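Local coordinates for threonine--tRNA ligase catalytic subunit (Aeropyrum pernix, PDB 3A32), which probably attaches threonine to tRNA(Thr) through a threonyl-adenylate intermediate, and probably cannot deacylate mischarged seryl-tRNA(Thr) because it lacks the domain for it, at residues A[53-58]-A[190-195]; A[96-101]-A[105-110]; A[451-454]-A[459-462]. All blocks are in the same frame, centred on the assembly; numbering follows the deposited sequence.

In the fold
All three contacts are buried, and each also lies against the second subunit of the homodimer. Contacts 1 and 3 are neighbours, their centres about 9 Å apart: helix 48-65 and the residues at the exit of helix 174-191, paired in contact 1, both pack on helix 435-457 or the loop after it, paired in contact 3. Contact 1 is the most central, its centre about 7 Å from that of the chain. Neither contact 1 nor contact 3 has a hydrogen bond between its segments; apolar groups make up both, with one aromatic ring, F193, in contact 1. Contact 2, centred about 32 Å from contact 1, is a β-hairpin, where backbone hydrogen bonds combine with CH-pi packing.

Contact 1 of 3, residues A[53-58]-A[190-195]; sequences YALAEV and ERLFKL
Helix 48-65, which with strand 69-70 is consistent with motif 1 of the class II synthetases, meets the exit of helix 174-191 where L55 and V58 pack on L192 and F193. The two helical residues are three apart and so lie on one side of their helix, and L192 spans both with its two methyl groups. Its CD2 reaches L55 CD1 at 4.0 Å, while L192 CD1 lies 4.3 Å from V58 CG1. With CG anti to the backbone N (chi1 180°), the L192 fork is carried out from its own backbone toward the helix, and the L55 and L192 side chains cross at about a right angle. L55 is unusual in its torsions: chi1 of -127° and chi2 of 14° are both close to eclipsed. Its CD1 serves two partners, touching F193 CZ at 4.2 Å as well as the leucine.

The contact is apolar throughout, with no hydrogen bond between the segments. Beyond F193 the chain turns away from helical geometry at K194, whose phi is positive, and the carbonyl oxygens of F193 and K194 are both bound by R328. The F193 ring also meets that of F320, and L55 rests on I317. On another side of helix 48-65, E57 forms a salt bridge with K61 of the second subunit, as suits a motif 1 helix at the dimer interface. Within segment 190-195, L192 CG sits 3.9 Å above one face of the F193 ring, displaced toward its rim.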
loop_
_atom_site.group_PDB
_atom_site.type_symbol
_atom_site.label_atom_id
_atom_site.label_comp_id
_atom_site.label_asym_id
_atom_site.label_seq_id
_atom_site.Cartn_x
_atom_site.Cartn_y
_atom_site.Cartn_z
ATOM N N TYR A 53 -0.299 6.045 0.857
ATOM C CA TYR A 53 -0.612 5.144 -0.245
ATOM C C TYR A 53 0.212 5.486 -1.494
ATOM O O TYR A 53 0.654 4.582 -2.167
ATOM C CB TYR A 53 -2.096 5.133 -0.568
ATOM C CG TYR A 53 -2.937 4.462 0.489
ATOM C CD1 TYR A 53 -3.431 5.195 1.565
ATOM C CD2 TYR A 53 -3.218 3.093 0.424
ATOM C CE1 TYR A 53 -4.192 4.587 2.576
ATOM C CE2 TYR A 53 -4.027 2.459 1.415
ATOM C CZ TYR A 53 -4.518 3.231 2.471
ATOM O OH TYR A 53 -5.294 2.689 3.443
ATOM N N ALA A 54 0.405 6.781 -1.771
ATOM C CA ALA A 54 1.149 7.214 -2.977
ATOM C C ALA A 54 2.611 6.751 -2.898
ATOM O O ALA A 54 3.183 6.258 -3.863
ATOM C CB ALA A 54 1.061 8.752 -3.156
ATOM N N LEU A 55 3.175 6.881 -1.705
ATOM C CA LEU A 55 4.527 6.505 -1.398
ATOM C C LEU A 55 4.754 4.985 -1.592
ATOM O O LEU A 55 5.664 4.566 -2.348
ATOM C CB LEU A 55 4.788 6.977 0.041
ATOM C CG LEU A 55 5.963 7.854 0.459
ATOM C CD1 LEU A 55 6.706 8.544 -0.726
ATOM C CD2 LEU A 55 5.536 8.825 1.513
ATOM N N ALA A 56 3.890 4.167 -0.998
ATOM C CA ALA A 56 4.006 2.720 -1.144
ATOM C C ALA A 56 4.002 2.297 -2.602
ATOM O O ALA A 56 4.782 1.430 -3.012
ATOM C CB ALA A 56 2.850 1.989 -0.398
ATOM N N GLU A 57 3.099 2.925 -3.368
ATOM C CA GLU A 57 2.793 2.595 -4.750
ATOM C C GLU A 57 3.920 3.006 -5.682
ATOM O O GLU A 57 4.333 2.228 -6.539
ATOM C CB GLU A 57 1.493 3.321 -5.158
ATOM C CG GLU A 57 1.215 3.154 -6.600
ATOM C CD GLU A 57 0.079 4.039 -7.175
ATOM O OE1 GLU A 57 -0.816 4.427 -6.399
ATOM O OE2 GLU A 57 0.134 4.278 -8.443
ATOM N N VAL A 58 4.374 4.258 -5.551
ATOM C CA VAL A 58 5.540 4.773 -6.293
ATOM C C VAL A 58 6.823 4.000 -5.976
ATOM O O VAL A 58 7.521 3.603 -6.882
ATOM C CB VAL A 58 5.804 6.314 -6.024
ATOM C CG1 VAL A 58 7.132 6.768 -6.670
ATOM C CG2 VAL A 58 4.627 7.171 -6.548
ATOM N N GLU A 190 15.865 12.938 -6.642
ATOM C CA GLU A 190 15.728 13.971 -7.664
ATOM C C GLU A 190 14.336 14.029 -8.251
ATOM O O GLU A 190 13.798 15.100 -8.499
ATOM C CB GLU A 190 16.807 13.814 -8.770
ATOM C CG GLU A 190 18.202 14.145 -8.249
ATOM C CD GLU A 190 19.301 14.128 -9.315
ATOM O OE1 GLU A 190 19.165 13.380 -10.301
ATOM O OE2 GLU A 190 20.318 14.873 -9.162
ATOM N N ARG A 191 13.741 12.867 -8.465
ATOM C CA ARG A 191 12.497 12.802 -9.231
ATOM C C ARG A 191 11.256 12.804 -8.406
ATOM O O ARG A 191 10.233 13.373 -8.848
ATOM C CB ARG A 191 12.520 11.628 -10.214
ATOM C CG ARG A 191 13.598 11.914 -11.261
ATOM C CD ARG A 191 13.692 10.922 -12.337
ATOM N NE ARG A 191 14.871 11.267 -13.130
ATOM C CZ ARG A 191 15.220 10.643 -14.259
ATOM N NH1 ARG A 191 14.481 9.625 -14.727
ATOM N NH2 ARG A 191 16.314 11.040 -14.904
ATOM N N LEU A 192 11.331 12.190 -7.219
ATOM C CA LEU A 192 10.183 12.151 -6.318
ATOM C C LEU A 192 10.220 13.348 -5.412
ATOM O O LEU A 192 9.195 14.029 -5.201
ATOM C CB LEU A 192 10.117 10.844 -5.512
ATOM C CG LEU A 192 8.960 10.692 -4.536
ATOM C CD1 LEU A 192 7.600 10.771 -5.244
ATOM C CD2 LEU A 192 9.103 9.379 -3.793
ATOM N N PHE A 193 11.403 13.638 -4.895
ATOM C CA PHE A 193 11.533 14.714 -3.921
ATOM C C PHE A 193 12.067 16.040 -4.486
ATOM O O PHE A 193 12.046 17.055 -3.784
ATOM C CB PHE A 193 12.267 14.222 -2.656
ATOM C CG PHE A 193 11.459 13.194 -1.861
ATOM C CD1 PHE A 193 10.312 13.583 -1.155
ATOM C CD2 PHE A 193 11.794 11.850 -1.874
ATOM C CE1 PHE A 193 9.509 12.650 -0.407
ATOM C CE2 PHE A 193 11.007 10.924 -1.147
ATOM C CZ PHE A 193 9.850 11.342 -0.398
ATOM N N LYS A 194 12.527 16.058 -5.737
ATOM C CA LYS A 194 13.152 17.288 -6.302
ATOM C C LYS A 194 14.342 17.821 -5.510
ATOM O O LYS A 194 14.507 19.051 -5.348
ATOM C CB LYS A 194 12.099 18.395 -6.431
ATOM C CG LYS A 194 10.845 17.943 -7.186
ATOM C CD LYS A 194 11.225 17.562 -8.644
ATOM C CE LYS A 194 11.777 18.807 -9.370
ATOM N NZ LYS A 194 11.900 18.557 -10.825
ATOM N N LEU A 195 15.171 16.910 -4.996
ATOM C CA LEU A 195 16.369 17.283 -4.260
ATOM C C LEU A 195 17.575 16.985 -5.136
ATOM O O LEU A 195 17.834 15.837 -5.455
ATOM C CB LEU A 195 16.479 16.479 -2.968
ATOM C CG LEU A 195 15.448 16.712 -1.844
ATOM C CD1 LEU A 195 15.573 15.648 -0.776
ATOM C CD2 LEU A 195 15.565 18.087 -1.249
#

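Contact 2 of 3, residues A[96-101]-A[105-110]; sequences YLFDIE and FAVKPM
The carbonyl oxygen of F105 is gripped twice from the facing strand of the β-hairpin formed by 96-100 and 103-107: F98 N donates a hydrogen bond of 2.8 Å to F105 O, and L97 CA makes a longer CA-H...O contact with it at 3.4 Å. The return bond, F105 N to F98 O, is shorter still at 2.7 Å and completes an antiparallel hydrogen-bonded pair. Further along, V107 N donates to Y96 O. At the end of the hairpin a water bridges Y96 N and V107 O, accepting from the first and donating to the second.

CH-pi contacts dominate the face carrying F98 and F105. F98 has its CG between the backbone N and the carbonyl carbon (chi1 61°), which lays the ring across the partner strand: F105 CB lies over one face, 3.8 Å from the centroid of the F98 ring, and V107 CG2 comes in at the edge, 3.7 Å from F98 CE2. F105 in turn offers a face to I100, whose CD1 stands over the ring centre in a CH-pi contact. Strand 76-78 flanks 103-107 to make a three-stranded antiparallel sheet, and I76 touches both phenylalanines. The rings of Y96 and F98 meet F98 and Y96 of the second subunit, so this hairpin is part of the dimer interface. On the other face, beside the non-hydrogen-bonded pair, L97 CD2 presses tightly against A106 CB at 3.4 Å.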
loop_
_atom_site.group_PDB
_atom_site.type_symbol
_atom_site.label_atom_id
_atom_site.label_comp_id
_atom_site.label_asym_id
_atom_site.label_seq_id
_atom_site.Cartn_x
_atom_site.Cartn_y
_atom_site.Cartn_z
ATOM N N TYR A 96 9.150 -5.755 20.975
ATOM C CA TYR A 96 7.885 -5.895 21.672
ATOM C C TYR A 96 7.451 -7.376 21.634
ATOM O O TYR A 96 7.202 -7.945 20.556
ATOM C CB TYR A 96 6.823 -4.971 21.057
ATOM C CG TYR A 96 7.202 -3.499 21.113
ATOM C CD1 TYR A 96 7.536 -2.884 22.340
ATOM C CD2 TYR A 96 7.173 -2.707 19.962
ATOM C CE1 TYR A 96 7.848 -1.512 22.398
ATOM C CE2 TYR A 96 7.466 -1.369 20.009
ATOM C CZ TYR A 96 7.814 -0.771 21.222
ATOM O OH TYR A 96 8.125 0.579 21.257
ATOM N N LEU A 97 7.407 -8.001 22.804
ATOM C CA LEU A 97 7.192 -9.459 22.875
ATOM C C LEU A 97 5.854 -9.786 23.505
ATOM O O LEU A 97 5.377 -9.060 24.392
ATOM C CB LEU A 97 8.299 -10.157 23.645
ATOM C CG LEU A 97 9.687 -10.008 22.997
ATOM C CD1 LEU A 97 10.736 -10.699 23.878
ATOM C CD2 LEU A 97 9.690 -10.571 21.601
ATOM N N PHE A 98 5.251 -10.870 23.050
ATOM C CA PHE A 98 3.973 -11.278 23.611
ATOM C C PHE A 98 3.813 -12.793 23.455
ATOM O O PHE A 98 4.559 -13.465 22.723
ATOM C CB PHE A 98 2.792 -10.464 23.003
ATOM C CG PHE A 98 2.637 -10.623 21.501
ATOM C CD1 PHE A 98 1.784 -11.608 20.965
ATOM C CD2 PHE A 98 3.331 -9.786 20.618
ATOM C CE1 PHE A 98 1.618 -11.792 19.549
ATOM C CE2 PHE A 98 3.196 -9.949 19.184
ATOM C CZ PHE A 98 2.342 -10.946 18.662
ATOM N N ASP A 99 2.843 -13.317 24.179
ATOM C CA ASP A 99 2.587 -14.722 24.275
ATOM C C ASP A 99 1.353 -15.128 23.455
ATOM O O ASP A 99 0.371 -14.399 23.471
ATOM C CB ASP A 99 2.269 -15.008 25.745
ATOM C CG ASP A 99 2.295 -16.469 26.049
ATOM O OD1 ASP A 99 3.456 -16.972 26.116
ATOM O OD2 ASP A 99 1.186 -17.089 26.183
ATOM N N ILE A 100 1.438 -16.264 22.744
ATOM C CA ILE A 100 0.298 -17.060 22.224
ATOM C C ILE A 100 0.849 -18.475 22.536
ATOM O O ILE A 100 1.591 -19.057 21.759
ATOM C CB ILE A 100 0.136 -16.913 20.658
ATOM C CG1 ILE A 100 0.305 -15.455 20.156
ATOM C CG2 ILE A 100 -1.165 -17.517 20.215
ATOM C CD1 ILE A 100 0.258 -15.275 18.627
ATOM N N GLU A 101 0.543 -19.116 23.631
ATOM C CA GLU A 101 -0.601 -19.883 24.001
ATOM C C GLU A 101 0.542 -20.668 24.639
ATOM O O GLU A 101 0.825 -21.779 24.245
ATOM C CB GLU A 101 -1.082 -20.737 22.812
ATOM C CG GLU A 101 -2.566 -20.999 22.774
ATOM C CD GLU A 101 -3.039 -21.607 21.449
ATOM O OE1 GLU A 101 -2.490 -22.623 20.978
ATOM O OE2 GLU A 101 -4.008 -21.051 20.884
ATOM N N PHE A 105 6.091 -14.593 20.788
ATOM C CA PHE A 105 5.970 -13.908 19.495
ATOM C C PHE A 105 6.477 -12.519 19.693
ATOM O O PHE A 105 6.535 -12.048 20.831
ATOM C CB PHE A 105 4.510 -13.826 19.060
ATOM C CG PHE A 105 4.034 -15.038 18.274
ATOM C CD1 PHE A 105 3.832 -14.948 16.912
ATOM C CD2 PHE A 105 3.842 -16.288 18.919
ATOM C CE1 PHE A 105 3.372 -16.074 16.151
ATOM C CE2 PHE A 105 3.420 -17.423 18.197
ATOM C CZ PHE A 105 3.153 -17.312 16.807
ATOM N N ALA A 106 6.825 -11.868 18.592
ATOM C CA ALA A 106 7.289 -10.513 18.578
ATOM C C ALA A 106 6.570 -9.752 17.463
ATOM O O ALA A 106 6.246 -10.321 16.415
ATOM C CB ALA A 106 8.797 -10.486 18.302
ATOM N N VAL A 107 6.359 -8.456 17.691
ATOM C CA VAL A 107 6.059 -7.534 16.635
ATOM C C VAL A 107 7.390 -7.343 15.904
ATOM O O VAL A 107 8.452 -7.088 16.533
ATOM C CB VAL A 107 5.491 -6.203 17.214
ATOM C CG1 VAL A 107 5.047 -5.269 16.111
ATOM C CG2 VAL A 107 4.286 -6.526 18.160
ATOM N N LYS A 108 7.348 -7.544 14.589
ATOM C CA LYS A 108 8.513 -7.498 13.717
ATOM C C LYS A 108 9.286 -6.187 13.907
ATOM O O LYS A 108 8.706 -5.090 13.743
ATOM C CB LYS A 108 8.008 -7.600 12.274
ATOM C CG LYS A 108 9.023 -7.567 11.186
ATOM C CD LYS A 108 8.391 -7.779 9.794
ATOM C CE LYS A 108 7.524 -6.602 9.348
ATOM N NZ LYS A 108 7.070 -6.875 7.942
ATOM N N PRO A 109 10.581 -6.285 14.286
ATOM C CA PRO A 109 11.446 -5.083 14.289
ATOM C C PRO A 109 12.248 -4.900 12.993
ATOM O O PRO A 109 12.770 -3.807 12.734
ATOM C CB PRO A 109 12.395 -5.350 15.480
ATOM C CG PRO A 109 12.535 -6.864 15.530
ATOM C CD PRO A 109 11.308 -7.468 14.813
ATOM N N MET A 110 12.350 -5.958 12.181
ATOM C CA MET A 110 13.074 -5.883 10.917
ATOM C C MET A 110 12.485 -6.871 9.944
ATOM O O MET A 110 11.940 -7.893 10.382
ATOM C CB MET A 110 14.556 -6.212 11.151
ATOM C CG MET A 110 14.852 -7.607 11.733
ATOM S SD MET A 110 16.525 -7.711 12.531
ATOM C CE MET A 110 17.222 -6.090 12.093
HETATM O O HOH W 1 9.341 -5.291 18.115
#

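Contact 3 of 3, residues A[451-454]-A[459-462]; sequences SPVR and QAPR
V453 points its CB toward the loop that follows its helix, 435-457, and its two methyl groups divide the work. CG1, anti to the backbone N (chi1 165°), lies against the extended chain at A460 and P461. V453 CG1 is 4.2 Å from A460 CA and also touches A460 CB. The same V453 CG1 meets P461 CD at 4.2 Å, the valine and proline side chains crossing at about a right angle. The other branch, CG2, points elsewhere and packs on L192 CD1, so one valine joins the loop to the exit of helix 174-191.

R454 adds the aliphatic part of its chain, with R454 CG 3.8 Å from A460 N. A bend at chi3 (-52°) then carries the guanidinium back along its own helix, where S451 CA stands 3.5 Å above one face of the R454 guanidinium, displaced toward the rim, and NH1 binds the E447 carbonyl oxygen. S457 OG is hydrogen-bonded to both V453 O and Q459 O.

Q459 binds K61 through OE1, its NE2 donates to A460 O of the second subunit, and Q459 of that subunit returns the same bond to A460 O. The helix is kinked where the N atoms of P452 and V453 have no bond to the turn before. After residue 457 the chain reverses, passing back along the last turns to strand 465-466, outermost within this chain in the mixed sheet of the anticodon-binding domain.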
loop_
_atom_site.group_PDB
_atom_site.type_symbol
_atom_site.label_atom_id
_atom_site.label_comp_id
_atom_site.label_asym_id
_atom_site.label_seq_id
_atom_site.Cartn_x
_atom_site.Cartn_y
_atom_site.Cartn_z
ATOM N N SER A 451 5.549 14.266 -14.230
ATOM C CA SER A 451 6.424 13.638 -15.198
ATOM C C SER A 451 7.617 12.918 -14.571
ATOM O O SER A 451 7.904 11.773 -14.920
ATOM C CB SER A 451 6.918 14.712 -16.186
ATOM O OG SER A 451 7.433 14.033 -17.281
ATOM N N PRO A 452 8.342 13.593 -13.655
ATOM C CA PRO A 452 9.462 12.892 -13.038
ATOM C C PRO A 452 9.013 11.631 -12.260
ATOM O O PRO A 452 9.763 10.654 -12.228
ATOM C CB PRO A 452 10.033 13.926 -12.030
ATOM C CG PRO A 452 9.563 15.240 -12.504
ATOM C CD PRO A 452 8.187 14.959 -13.111
ATOM N N VAL A 453 7.835 11.659 -11.625
ATOM C CA VAL A 453 7.350 10.496 -10.898
ATOM C C VAL A 453 6.941 9.390 -11.865
ATOM O O VAL A 453 7.216 8.224 -11.586
ATOM C CB VAL A 453 6.250 10.813 -9.839
ATOM C CG1 VAL A 453 5.532 9.536 -9.384
ATOM C CG2 VAL A 453 6.868 11.482 -8.618
ATOM N N ARG A 454 6.335 9.731 -13.003
ATOM C CA ARG A 454 6.119 8.722 -14.056
ATOM C C ARG A 454 7.373 8.003 -14.541
ATOM O O ARG A 454 7.294 6.835 -14.912
ATOM C CB ARG A 454 5.467 9.329 -15.287
ATOM C CG ARG A 454 4.007 9.635 -15.104
ATOM C CD ARG A 454 3.298 9.759 -16.439
ATOM N NE ARG A 454 3.952 10.696 -17.359
ATOM C CZ ARG A 454 3.822 12.028 -17.330
ATOM N NH1 ARG A 454 3.064 12.630 -16.393
ATOM N NH2 ARG A 454 4.448 12.761 -18.266
ATOM N N GLN A 459 3.521 5.186 -13.516
ATOM C CA GLN A 459 2.213 5.817 -13.286
ATOM C C GLN A 459 2.436 6.798 -12.152
ATOM O O GLN A 459 3.098 6.462 -11.168
ATOM C CB GLN A 459 1.159 4.711 -12.929
ATOM C CG GLN A 459 1.216 3.402 -13.872
ATOM C CD GLN A 459 0.191 2.292 -13.522
ATOM O OE1 GLN A 459 0.347 1.524 -12.537
ATOM N NE2 GLN A 459 -0.877 2.200 -14.362
ATOM N N ALA A 460 1.960 8.029 -12.300
ATOM C CA ALA A 460 1.810 8.881 -11.125
ATOM C C ALA A 460 0.465 8.536 -10.425
ATOM O O ALA A 460 -0.559 8.396 -11.084
ATOM C CB ALA A 460 1.879 10.359 -11.488
ATOM N N PRO A 461 0.489 8.347 -9.098
ATOM C CA PRO A 461 -0.729 8.118 -8.299
ATOM C C PRO A 461 -1.694 9.270 -8.211
ATOM O O PRO A 461 -1.326 10.357 -7.792
ATOM C CB PRO A 461 -0.204 7.852 -6.868
ATOM C CG PRO A 461 1.221 7.540 -7.024
ATOM C CD PRO A 461 1.704 8.316 -8.266
ATOM N N ARG A 462 -2.941 8.989 -8.558
ATOM C CA ARG A 462 -4.027 9.896 -8.373
ATOM C C ARG A 462 -4.906 9.291 -7.295
ATOM O O ARG A 462 -5.586 8.284 -7.509
ATOM C CB ARG A 462 -4.864 10.062 -9.677
ATOM C CG ARG A 462 -4.022 10.519 -10.889
ATOM C CD ARG A 462 -3.932 12.029 -10.849
ATOM N NE ARG A 462 -3.140 12.554 -11.932
ATOM C CZ ARG A 462 -3.583 12.813 -13.163
ATOM N NH1 ARG A 462 -4.843 12.572 -13.507
ATOM N NH2 ARG A 462 -2.733 13.328 -14.057
#